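Local coordinates for protein nitrate reductase (Ulva prolifera, PDB 5YLY) that reduces nitrate in the first step of nitrate assimilation, this FAD-binding cytochrome b5 reductase domain probably feeding in electrons from NADH, at residues 150-153 and 158-161; 179-184 and 192-197; 143-146 and 152-155. All blocks are in the same frame, centred on the assembly; numbering follows the deposited sequence.

Interaction 1. Residues 150-153 and 158-161; sequences PGHY and LESE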
ATOM      1  N   PRO A 150     -13.512   1.764  13.695  1.00 34.37           N
ATOM      2  CA  PRO A 150     -14.018   0.493  13.172  1.00 32.97           C
ATOM      3  C   PRO A 150     -15.313   0.645  12.404  1.00 36.48           C
ATOM      4  O   PRO A 150     -16.257   1.227  12.916  1.00 38.27           O
ATOM      5  CB  PRO A 150     -14.170  -0.366  14.429  1.00 34.81           C
ATOM      6  CG  PRO A 150     -13.094   0.146  15.346  1.00 39.76           C
ATOM      7  CD  PRO A 150     -13.082   1.628  15.107  1.00 36.53           C
ATOM      8  N   GLY A 151     -15.318   0.167  11.162  1.00 33.70           N
ATOM      9  CA  GLY A 151     -16.496   0.183  10.299  1.00 34.31           C
ATOM     10  C   GLY A 151     -16.954   1.552   9.839  1.00 37.65           C
ATOM     11  O   GLY A 151     -18.142   1.736   9.592  1.00 38.15           O
ATOM     12  N   HIS A 152     -16.027   2.511   9.690  1.00 33.76           N
ATOM     13  CA  HIS A 152     -16.365   3.869   9.258  1.00 34.52           C
ATOM     14  C   HIS A 152     -15.221   4.528   8.529  1.00 35.14           C
ATOM     15  O   HIS A 152     -14.051   4.353   8.906  1.00 31.73           O
ATOM     16  CB  HIS A 152     -16.792   4.748  10.462  1.00 37.47           C
ATOM     17  CG  HIS A 152     -17.359   6.096  10.091  1.00 42.43           C
ATOM     18  ND1 HIS A 152     -16.542   7.204   9.948  1.00 44.21           N
ATOM     19  CD2 HIS A 152     -18.638   6.462   9.835  1.00 45.64           C
ATOM     20  CE1 HIS A 152     -17.343   8.205   9.598  1.00 45.56           C
ATOM     21  NE2 HIS A 152     -18.613   7.809   9.524  1.00 46.64           N
ATOM     22  N   TYR A 153     -15.566   5.320   7.507  1.00 32.20           N
ATOM     23  CA  TYR A 153     -14.556   6.062   6.748  1.00 32.42           C
ATOM     24  C   TYR A 153     -15.047   7.462   6.372  1.00 39.84           C
ATOM     25  O   TYR A 153     -16.251   7.762   6.388  1.00 41.15           O
ATOM     26  CB  TYR A 153     -14.080   5.281   5.489  1.00 31.64           C
ATOM     27  CG  TYR A 153     -15.102   5.263   4.366  1.00 35.41           C
ATOM     28  CD1 TYR A 153     -16.106   4.300   4.326  1.00 36.82           C
ATOM     29  CD2 TYR A 153     -15.082   6.232   3.361  1.00 37.53           C
ATOM     30  CE1 TYR A 153     -17.079   4.312   3.327  1.00 38.68           C
ATOM     31  CE2 TYR A 153     -16.046   6.249   2.354  1.00 40.48           C
ATOM     32  CZ  TYR A 153     -17.044   5.287   2.341  1.00 48.19           C
ATOM     33  OH  TYR A 153     -17.981   5.280   1.333  1.00 50.25           O
ATOM     34  N   LEU A 158     -17.334  13.514   2.361  1.00 60.40           N
ATOM     35  CA  LEU A 158     -18.302  12.437   2.585  1.00 59.41           C
ATOM     36  C   LEU A 158     -17.859  11.512   3.719  1.00 61.17           C
ATOM     37  O   LEU A 158     -16.666  11.275   3.893  1.00 57.89           O
ATOM     38  CB  LEU A 158     -18.526  11.612   1.306  1.00 59.56           C
ATOM     39  CG  LEU A 158     -19.098  12.343   0.077  1.00 67.80           C
ATOM     40  CD1 LEU A 158     -18.705  11.621  -1.212  1.00 68.45           C
ATOM     41  CD2 LEU A 158     -20.614  12.479   0.162  1.00 72.37           C
ATOM     42  N   GLU A 159     -18.828  10.996   4.480  1.00 57.53           N
ATOM     43  CA  GLU A 159     -18.631  10.087   5.611  1.00 55.18           C
ATOM     44  C   GLU A 159     -19.593   8.902   5.467  1.00 55.84           C
ATOM     45  O   GLU A 159     -20.714   9.094   4.996  1.00 57.27           O
ATOM     46  CB  GLU A 159     -18.934  10.837   6.922  1.00 57.99           C
ATOM     47  CG  GLU A 159     -17.682  11.323   7.616  1.00 69.80           C
ATOM     48  CD  GLU A 159     -17.871  12.083   8.912  1.00 92.20           C
ATOM     49  OE1 GLU A 159     -17.739  13.327   8.894  1.00 89.00           O
ATOM     50  OE2 GLU A 159     -18.079  11.428   9.961  1.00 82.12           O
ATOM     51  N   SER A 160     -19.185   7.683   5.888  1.00 47.21           N
ATOM     52  CA  SER A 160     -20.077   6.518   5.806  1.00 46.14           C
ATOM     53  C   SER A 160     -19.644   5.333   6.617  1.00 49.10           C
ATOM     54  O   SER A 160     -18.446   5.143   6.848  1.00 45.52           O
ATOM     55  CB  SER A 160     -20.275   6.070   4.359  1.00 49.67           C
ATOM     56  OG  SER A 160     -21.107   4.922   4.302  1.00 56.94           O
ATOM     57  N   GLU A 161     -20.625   4.495   6.998  1.00 45.60           N
ATOM     58  CA  GLU A 161     -20.338   3.233   7.665  1.00 43.80           C
ATOM     59  C   GLU A 161     -19.937   2.262   6.564  1.00 44.75           C
ATOM     60  O   GLU A 161     -20.291   2.443   5.392  1.00 43.62           O
ATOM     61  CB  GLU A 161     -21.566   2.691   8.427  1.00 46.82           C
ATOM     62  CG  GLU A 161     -21.810   3.361   9.770  1.00 58.03           C
ATOM     63  CD  GLU A 161     -23.096   2.919  10.446  1.00 84.84           C
ATOM     64  OE1 GLU A 161     -24.177   3.054   9.825  1.00 80.80           O
ATOM     65  OE2 GLU A 161     -23.021   2.431  11.597  1.00 75.28           O
TER
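Ser160 O is approached by several groups of the facing strand: Tyr153 N donates a nearly straight hydrogen bond to it (3.0 Å, 167° at the hydrogen), His152 CA brings a C-H contact, and the His152 ring lays one face against it, offset toward the rim, with CD2 3.3 Å from Ser160 O. The return bond from Ser160 N to Tyr153 O, also 3.0 Å, makes Tyr153 and Ser160 an antiparallel hydrogen-bonded pair, while His152 and Glu161 form the adjoining non-hydrogen-bonded pair with CA atoms 4.3 Å apart. There Glu161 CA comes 3.3 Å from Gly151 O. With CG anti to the backbone N (chi1 -171°), the His152 ring lies over the partner strand and meets the side chain of Glu159. Glu159 OE2 stops 3.3 Å from His152 CE1, near the ring plane, and the carboxylate stands almost perpendicular to the ring (89°). CE1 brings a carbon to this oxygen, with no hydrogen bond between the two; ND1 is bonded to Asp148 OD1, which would limit rotation of the ring, and the two carboxylates may polarise the imidazole. On the face carrying Tyr153 and Ser160, the phenol ring passes over the serine, CE1 lying 3.8 Å from Ser160 CB. Ser160 OG turns aside to bond Glu161 O of its own strand. The two strands form a beta hairpin, and 158-161 is an outer strand of a three-stranded antiparallel sheet whose other outer strand is 145-149. Gly151 N is hydrogen-bonded to Tyr147 OH of strand 145-149, and the Tyr153 side chain also touches Val162, just before strand 164-170 of the parallel sheet.

Interaction 2. Residues 179-184 and 192-197; sequences QVMKAI and TEIRLL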
ATOM      1  N   GLN A 179      -1.695  -1.355   5.018  1.00 19.25           N
ATOM      2  CA  GLN A 179      -1.900  -0.480   6.176  1.00 19.96           C
ATOM      3  C   GLN A 179      -3.380  -0.588   6.666  1.00 23.85           C
ATOM      4  O   GLN A 179      -3.642  -0.728   7.876  1.00 22.30           O
ATOM      5  CB  GLN A 179      -1.582   0.986   5.794  1.00 21.08           C
ATOM      6  CG  GLN A 179      -1.748   1.964   6.964  1.00 21.16           C
ATOM      7  CD  GLN A 179      -2.049   3.334   6.453  1.00 27.48           C
ATOM      8  OE1 GLN A 179      -3.118   3.574   5.909  1.00 26.88           O
ATOM      9  NE2 GLN A 179      -1.088   4.244   6.531  1.00 26.49           N
ATOM     10  N   VAL A 180      -4.339  -0.543   5.710  1.00 21.85           N
ATOM     11  CA  VAL A 180      -5.774  -0.645   6.034  1.00 22.23           C
ATOM     12  C   VAL A 180      -6.094  -2.047   6.563  1.00 23.36           C
ATOM     13  O   VAL A 180      -6.810  -2.177   7.571  1.00 21.74           O
ATOM     14  CB  VAL A 180      -6.662  -0.225   4.813  1.00 25.89           C
ATOM     15  CG1 VAL A 180      -8.162  -0.387   5.134  1.00 26.78           C
ATOM     16  CG2 VAL A 180      -6.382   1.226   4.427  1.00 26.49           C
ATOM     17  N   MET A 181      -5.535  -3.097   5.921  1.00 20.53           N
ATOM     18  CA  MET A 181      -5.766  -4.485   6.366  1.00 20.00           C
ATOM     19  C   MET A 181      -5.309  -4.652   7.812  1.00 23.32           C
ATOM     20  O   MET A 181      -6.045  -5.177   8.626  1.00 23.05           O
ATOM     21  CB  MET A 181      -4.965  -5.476   5.480  1.00 22.35           C
ATOM     22  CG  MET A 181      -5.486  -5.539   4.067  1.00 27.88           C
ATOM     23  SD  MET A 181      -4.334  -6.528   3.051  1.00 31.18           S
ATOM     24  CE  MET A 181      -4.780  -8.178   3.665  1.00 28.09           C
ATOM     25  N   LYS A 182      -4.112  -4.178   8.139  1.00 22.36           N
ATOM     26  CA  LYS A 182      -3.642  -4.299   9.527  1.00 22.83           C
ATOM     27  C   LYS A 182      -4.495  -3.499  10.520  1.00 26.40           C
ATOM     28  O   LYS A 182      -4.805  -3.996  11.615  1.00 25.59           O
ATOM     29  CB  LYS A 182      -2.197  -3.869   9.627  1.00 24.60           C
ATOM     30  CG  LYS A 182      -1.247  -4.902   9.012  1.00 26.80           C
ATOM     31  CD  LYS A 182       0.149  -4.306   8.927  1.00 36.37           C
ATOM     32  CE  LYS A 182       0.825  -4.247  10.262  1.00 55.11           C
ATOM     33  NZ  LYS A 182       2.107  -3.515  10.154  1.00 69.66           N
ATOM     34  N   ALA A 183      -4.895  -2.283  10.137  1.00 22.92           N
ATOM     35  CA  ALA A 183      -5.708  -1.428  11.027  1.00 23.28           C
ATOM     36  C   ALA A 183      -7.040  -2.108  11.369  1.00 28.59           C
ATOM     37  O   ALA A 183      -7.508  -2.019  12.507  1.00 29.84           O
ATOM     38  CB  ALA A 183      -5.975  -0.091  10.357  1.00 24.42           C
ATOM     39  N   ILE A 184      -7.602  -2.852  10.406  1.00 23.17           N
ATOM     40  CA  ILE A 184      -8.875  -3.556  10.580  1.00 22.65           C
ATOM     41  C   ILE A 184      -8.696  -4.874  11.337  1.00 26.21           C
ATOM     42  O   ILE A 184      -9.462  -5.175  12.250  1.00 26.99           O
ATOM     43  CB  ILE A 184      -9.541  -3.801   9.180  1.00 24.31           C
ATOM     44  CG1 ILE A 184     -10.019  -2.458   8.567  1.00 23.98           C
ATOM     45  CG2 ILE A 184     -10.719  -4.787   9.283  1.00 27.01           C
ATOM     46  CD1 ILE A 184     -10.494  -2.613   7.109  1.00 24.43           C
ATOM     47  N   THR A 192     -15.163  -5.631  10.224  1.00 27.82           N
ATOM     48  CA  THR A 192     -15.147  -5.371   8.783  1.00 27.16           C
ATOM     49  C   THR A 192     -14.439  -6.522   8.053  1.00 27.78           C
ATOM     50  O   THR A 192     -13.434  -7.040   8.552  1.00 27.77           O
ATOM     51  CB  THR A 192     -14.456  -4.010   8.497  1.00 28.23           C
ATOM     52  OG1 THR A 192     -15.112  -3.018   9.282  1.00 28.30           O
ATOM     53  CG2 THR A 192     -14.523  -3.614   7.006  1.00 31.05           C
ATOM     54  N   GLU A 193     -15.014  -6.978   6.938  1.00 24.94           N
ATOM     55  CA  GLU A 193     -14.457  -8.051   6.112  1.00 24.99           C
ATOM     56  C   GLU A 193     -13.675  -7.421   4.948  1.00 27.54           C
ATOM     57  O   GLU A 193     -13.993  -6.311   4.490  1.00 27.82           O
ATOM     58  CB  GLU A 193     -15.549  -8.957   5.524  1.00 28.26           C
ATOM     59  CG  GLU A 193     -16.448  -9.655   6.517  1.00 36.90           C
ATOM     60  CD  GLU A 193     -17.545 -10.422   5.806  1.00 53.15           C
ATOM     61  OE1 GLU A 193     -18.615  -9.835   5.527  1.00 51.06           O
ATOM     62  OE2 GLU A 193     -17.313 -11.606   5.483  1.00 48.02           O
ATOM     63  N   ILE A 194     -12.688  -8.154   4.453  1.00 24.04           N
ATOM     64  CA  ILE A 194     -11.811  -7.651   3.391  1.00 24.32           C
ATOM     65  C   ILE A 194     -11.614  -8.693   2.309  1.00 28.05           C
ATOM     66  O   ILE A 194     -11.467  -9.871   2.611  1.00 26.53           O
ATOM     67  CB  ILE A 194     -10.407  -7.279   4.000  1.00 26.90           C
ATOM     68  CG1 ILE A 194     -10.490  -6.134   5.048  1.00 27.01           C
ATOM     69  CG2 ILE A 194      -9.358  -6.954   2.915  1.00 26.30           C
ATOM     70  CD1 ILE A 194      -9.207  -6.131   5.983  1.00 32.00           C
ATOM     71  N   ARG A 195     -11.528  -8.238   1.053  1.00 22.61           N
ATOM     72  CA  ARG A 195     -11.119  -9.090  -0.055  1.00 22.28           C
ATOM     73  C   ARG A 195     -10.009  -8.368  -0.779  1.00 25.71           C
ATOM     74  O   ARG A 195     -10.201  -7.224  -1.187  1.00 26.37           O
ATOM     75  CB  ARG A 195     -12.281  -9.385  -1.041  1.00 23.25           C
ATOM     76  CG  ARG A 195     -13.360 -10.292  -0.442  1.00 30.41           C
ATOM     77  CD  ARG A 195     -12.853 -11.692  -0.137  1.00 33.94           C
ATOM     78  NE  ARG A 195     -13.911 -12.539   0.425  1.00 36.50           N
ATOM     79  CZ  ARG A 195     -14.216 -12.629   1.722  1.00 43.70           C
ATOM     80  NH1 ARG A 195     -13.556 -11.899   2.625  1.00 29.42           N
ATOM     81  NH2 ARG A 195     -15.208 -13.418   2.122  1.00 35.63           N
ATOM     82  N   LEU A 196      -8.854  -9.009  -0.929  1.00 23.38           N
ATOM     83  CA  LEU A 196      -7.766  -8.388  -1.669  1.00 23.41           C
ATOM     84  C   LEU A 196      -7.508  -9.119  -2.972  1.00 27.56           C
ATOM     85  O   LEU A 196      -7.417 -10.360  -2.997  1.00 26.94           O
ATOM     86  CB  LEU A 196      -6.480  -8.371  -0.795  1.00 22.42           C
ATOM     87  CG  LEU A 196      -5.159  -7.977  -1.513  1.00 24.08           C
ATOM     88  CD1 LEU A 196      -5.178  -6.502  -1.964  1.00 24.03           C
ATOM     89  CD2 LEU A 196      -3.942  -8.239  -0.587  1.00 24.26           C
ATOM     90  N   LEU A 197      -7.341  -8.339  -4.044  1.00 24.60           N
ATOM     91  CA  LEU A 197      -6.946  -8.858  -5.347  1.00 24.99           C
ATOM     92  C   LEU A 197      -5.620  -8.159  -5.675  1.00 27.20           C
ATOM     93  O   LEU A 197      -5.560  -6.934  -5.733  1.00 26.71           O
ATOM     94  CB  LEU A 197      -8.037  -8.631  -6.400  1.00 26.03           C
ATOM     95  CG  LEU A 197      -7.680  -9.015  -7.867  1.00 30.59           C
ATOM     96  CD1 LEU A 197      -7.244 -10.484  -7.982  1.00 31.47           C
ATOM     97  CD2 LEU A 197      -8.876  -8.824  -8.779  1.00 33.52           C
TER
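Helix 179-184 runs nearly antiparallel to strand 193-197, their directions 155° apart and the axes 9.8 Å from each other at closest approach. Alternate residues of the 192-197 segment, Thr192, Ile194 and Leu196, direct their CB atoms at the helix, which answers with Met181 and Ile184, one turn apart. Ile194 CD1 is in the middle of the contact: it reaches the helix backbone at Met181 CA (3.8 Å), and the two isoleucines meet end to end, Ile184 CD1 3.9 Å from Ile194 CD1, with Ile184 CG2 also against that methyl. Helix 174-185 is the connection of a right-handed beta-alpha-beta crossover from strand 164-170 to strand 193-200, part of the parallel-sheet NAD-binding domain of this reductase family. Ile184 CG2 also lies 3.6 Å from Thr192 O and 3.9 Å from Thr192 CB. That carbonyl is bonded by Arg222 NH1, and Thr192 OG1 by Asp190 and Tyr147, so the carbonyl and hydroxyl of Thr192 both have partners. At the other end Met181, extended through chi2 (172°), which carries SD out to Leu196, runs roughly perpendicular to that side chain, with SD 4.0 Å from Leu196 CD2. Leu212 of helix 209-218 touches both of these side chains, while Met167 of strand 164-170 packs on Met181 from the neighbouring strand.

Interaction 3. Residues 143-146 and 152-155; sequences GHFH and HYKN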
ATOM      1  N   GLY A 143      -3.595  12.689   1.776  1.00 35.21           N
ATOM      2  CA  GLY A 143      -4.679  11.818   1.365  1.00 35.85           C
ATOM      3  C   GLY A 143      -6.035  12.310   1.767  1.00 39.60           C
ATOM      4  O   GLY A 143      -6.161  13.062   2.726  1.00 41.14           O
ATOM      5  N   HIS A 144      -7.036  11.851   1.038  1.00 38.47           N
ATOM      6  CA  HIS A 144      -8.444  12.242   1.152  1.00 42.20           C
ATOM      7  C   HIS A 144      -9.294  11.166   1.841  1.00 43.08           C
ATOM      8  O   HIS A 144     -10.404  11.453   2.287  1.00 44.14           O
ATOM      9  CB  HIS A 144      -8.978  12.505  -0.271  1.00 46.45           C
ATOM     10  CG  HIS A 144      -8.703  11.360  -1.202  1.00 50.45           C
ATOM     11  ND1 HIS A 144      -9.645  10.358  -1.415  1.00 52.59           N
ATOM     12  CD2 HIS A 144      -7.565  11.039  -1.866  1.00 52.63           C
ATOM     13  CE1 HIS A 144      -9.066   9.485  -2.218  1.00 51.93           C
ATOM     14  NE2 HIS A 144      -7.810   9.849  -2.518  1.00 52.44           N
ATOM     15  N   PHE A 145      -8.812   9.922   1.843  1.00 37.16           N
ATOM     16  CA  PHE A 145      -9.514   8.794   2.445  1.00 35.28           C
ATOM     17  C   PHE A 145      -8.965   8.528   3.864  1.00 38.01           C
ATOM     18  O   PHE A 145      -7.748   8.400   4.065  1.00 36.33           O
ATOM     19  CB  PHE A 145      -9.390   7.537   1.562  1.00 35.69           C
ATOM     20  CG  PHE A 145     -10.018   6.294   2.149  1.00 36.09           C
ATOM     21  CD1 PHE A 145     -11.373   6.037   1.987  1.00 38.80           C
ATOM     22  CD2 PHE A 145      -9.243   5.357   2.828  1.00 36.30           C
ATOM     23  CE1 PHE A 145     -11.945   4.873   2.517  1.00 38.41           C
ATOM     24  CE2 PHE A 145      -9.813   4.190   3.343  1.00 37.77           C
ATOM     25  CZ  PHE A 145     -11.168   3.974   3.209  1.00 36.09           C
ATOM     26  N   HIS A 146      -9.881   8.400   4.824  1.00 34.02           N
ATOM     27  CA  HIS A 146      -9.516   8.166   6.213  1.00 34.06           C
ATOM     28  C   HIS A 146     -10.435   7.104   6.813  1.00 33.92           C
ATOM     29  O   HIS A 146     -11.622   7.343   6.971  1.00 33.83           O
ATOM     30  CB  HIS A 146      -9.635   9.497   6.995  1.00 36.29           C
ATOM     31  CG  HIS A 146      -9.270   9.455   8.452  1.00 39.79           C
ATOM     32  ND1 HIS A 146      -8.591   8.385   9.016  1.00 40.78           N
ATOM     33  CD2 HIS A 146      -9.417  10.417   9.390  1.00 42.81           C
ATOM     34  CE1 HIS A 146      -8.399   8.710  10.283  1.00 40.06           C
ATOM     35  NE2 HIS A 146      -8.870   9.923  10.551  1.00 42.02           N
ATOM     36  N   HIS A 152     -16.027   2.511   9.690  1.00 33.76           N
ATOM     37  CA  HIS A 152     -16.365   3.869   9.258  1.00 34.52           C
ATOM     38  C   HIS A 152     -15.221   4.528   8.529  1.00 35.14           C
ATOM     39  O   HIS A 152     -14.051   4.353   8.906  1.00 31.73           O
ATOM     40  CB  HIS A 152     -16.792   4.748  10.462  1.00 37.47           C
ATOM     41  CG  HIS A 152     -17.359   6.096  10.091  1.00 42.43           C
ATOM     42  ND1 HIS A 152     -16.542   7.204   9.948  1.00 44.21           N
ATOM     43  CD2 HIS A 152     -18.638   6.462   9.835  1.00 45.64           C
ATOM     44  CE1 HIS A 152     -17.343   8.205   9.598  1.00 45.56           C
ATOM     45  NE2 HIS A 152     -18.613   7.809   9.524  1.00 46.64           N
ATOM     46  N   TYR A 153     -15.566   5.320   7.507  1.00 32.20           N
ATOM     47  CA  TYR A 153     -14.556   6.062   6.748  1.00 32.42           C
ATOM     48  C   TYR A 153     -15.047   7.462   6.372  1.00 39.84           C
ATOM     49  O   TYR A 153     -16.251   7.762   6.388  1.00 41.15           O
ATOM     50  CB  TYR A 153     -14.080   5.281   5.489  1.00 31.64           C
ATOM     51  CG  TYR A 153     -15.102   5.263   4.366  1.00 35.41           C
ATOM     52  CD1 TYR A 153     -16.106   4.300   4.326  1.00 36.82           C
ATOM     53  CD2 TYR A 153     -15.082   6.232   3.361  1.00 37.53           C
ATOM     54  CE1 TYR A 153     -17.079   4.312   3.327  1.00 38.68           C
ATOM     55  CE2 TYR A 153     -16.046   6.249   2.354  1.00 40.48           C
ATOM     56  CZ  TYR A 153     -17.044   5.287   2.341  1.00 48.19           C
ATOM     57  OH  TYR A 153     -17.981   5.280   1.333  1.00 50.25           O
ATOM     58  N   LYS A 154     -14.093   8.301   5.981  1.00 38.53           N
ATOM     59  CA  LYS A 154     -14.342   9.639   5.458  1.00 40.80           C
ATOM     60  C   LYS A 154     -13.605   9.650   4.118  1.00 44.25           C
ATOM     61  O   LYS A 154     -12.498   9.113   4.028  1.00 41.46           O
ATOM     62  CB  LYS A 154     -13.718  10.730   6.353  1.00 44.49           C
ATOM     63  CG  LYS A 154     -14.245  10.848   7.774  1.00 59.67           C
ATOM     64  CD  LYS A 154     -13.309  11.722   8.586  1.00 67.36           C
ATOM     65  CE  LYS A 154     -13.865  12.090   9.927  1.00 79.77           C
ATOM     66  NZ  LYS A 154     -12.838  12.819  10.714  1.00 86.21           N
ATOM     67  N   ASN A 155     -14.227  10.200   3.075  1.00 42.13           N
ATOM     68  CA  ASN A 155     -13.606  10.354   1.758  1.00 41.95           C
ATOM     69  C   ASN A 155     -13.896  11.795   1.368  1.00 49.74           C
ATOM     70  O   ASN A 155     -15.060  12.139   1.132  1.00 49.70           O
ATOM     71  CB  ASN A 155     -14.176   9.385   0.726  1.00 42.81           C
ATOM     72  CG  ASN A 155     -13.392   9.400  -0.562  1.00 57.31           C
ATOM     73  OD1 ASN A 155     -12.163   9.545  -0.577  1.00 57.91           O
ATOM     74  ND2 ASN A 155     -14.066   9.185  -1.662  1.00 46.68           N
TER
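His144 and Asn155 extend alongside each other in the same direction, with ring and amide planes 52° apart, and are joined by a hydrogen bond from His144 ND1 to Asn155 OD1 (2.8 Å). The acceptor sits in the imidazole plane and the donor in the carbonyl plane, so both groups are well aimed despite their mutual twist. His144 CG falls between its backbone N and carbonyl carbon (chi1 52°), which carries the ring across to the amide. Without the imidazole, as with an alanine here, Asn155 OD1 loses this donor, and the amide would probably turn more freely while the His156 ring loses its stacking partner. Beside them, on the face bearing Phe145 and Asn155, the Phe145 side chain runs across that of Tyr153, nearly perpendicular to it, yet their ring planes are inclined by only 29°. The rings are slid apart, centroids 5.5 Å from each other, and touch chiefly through Phe145 CE1 and Tyr153 CD2 (3.5 Å). On the face of His146 and Lys154 the two side chains run alongside, His146 CD2 against Lys154 CD at 4.2 Å. Their backbones form an antiparallel hydrogen-bonded pair, His146 N to Lys154 O and Lys154 N to His146 O both at 2.8 Å; Phe145 and Asn155 make the adjoining non-hydrogen-bonded pair. These strands, 145-149 and 152-155, form a beta hairpin. Ile290 of strand 289-291 touches His144, Phe145, Tyr153 and Asn155, and Ile260 of strand 259-264 meets both aromatic side chains, so this face of the hairpin packs against the parallel sheet, while His146 touches Pro65 and Lys68 in a loop.

Interactions 1 and 3 share strand 152-155, the middle strand of the small antiparallel sheet, and bind its two neighbours to it through paired backbone hydrogen bonds. Both are partly buried, but interaction 1 is the more exposed, with acidic and hydroxyl side chains on the outer strand, whereas interaction 3 adds a side-chain hydrogen bond and aromatic packing on the parallel sheet. Interaction 2 belongs to that sheet's domain: all its touching residues are buried, and aliphatic groups and one methionine sulfur hold helix to strand without backbone pairing. Interactions 1 and 2 meet where Gly151 CA packs 3.6 Å from Thr192 OG1; interactions 2 and 3 do not touch.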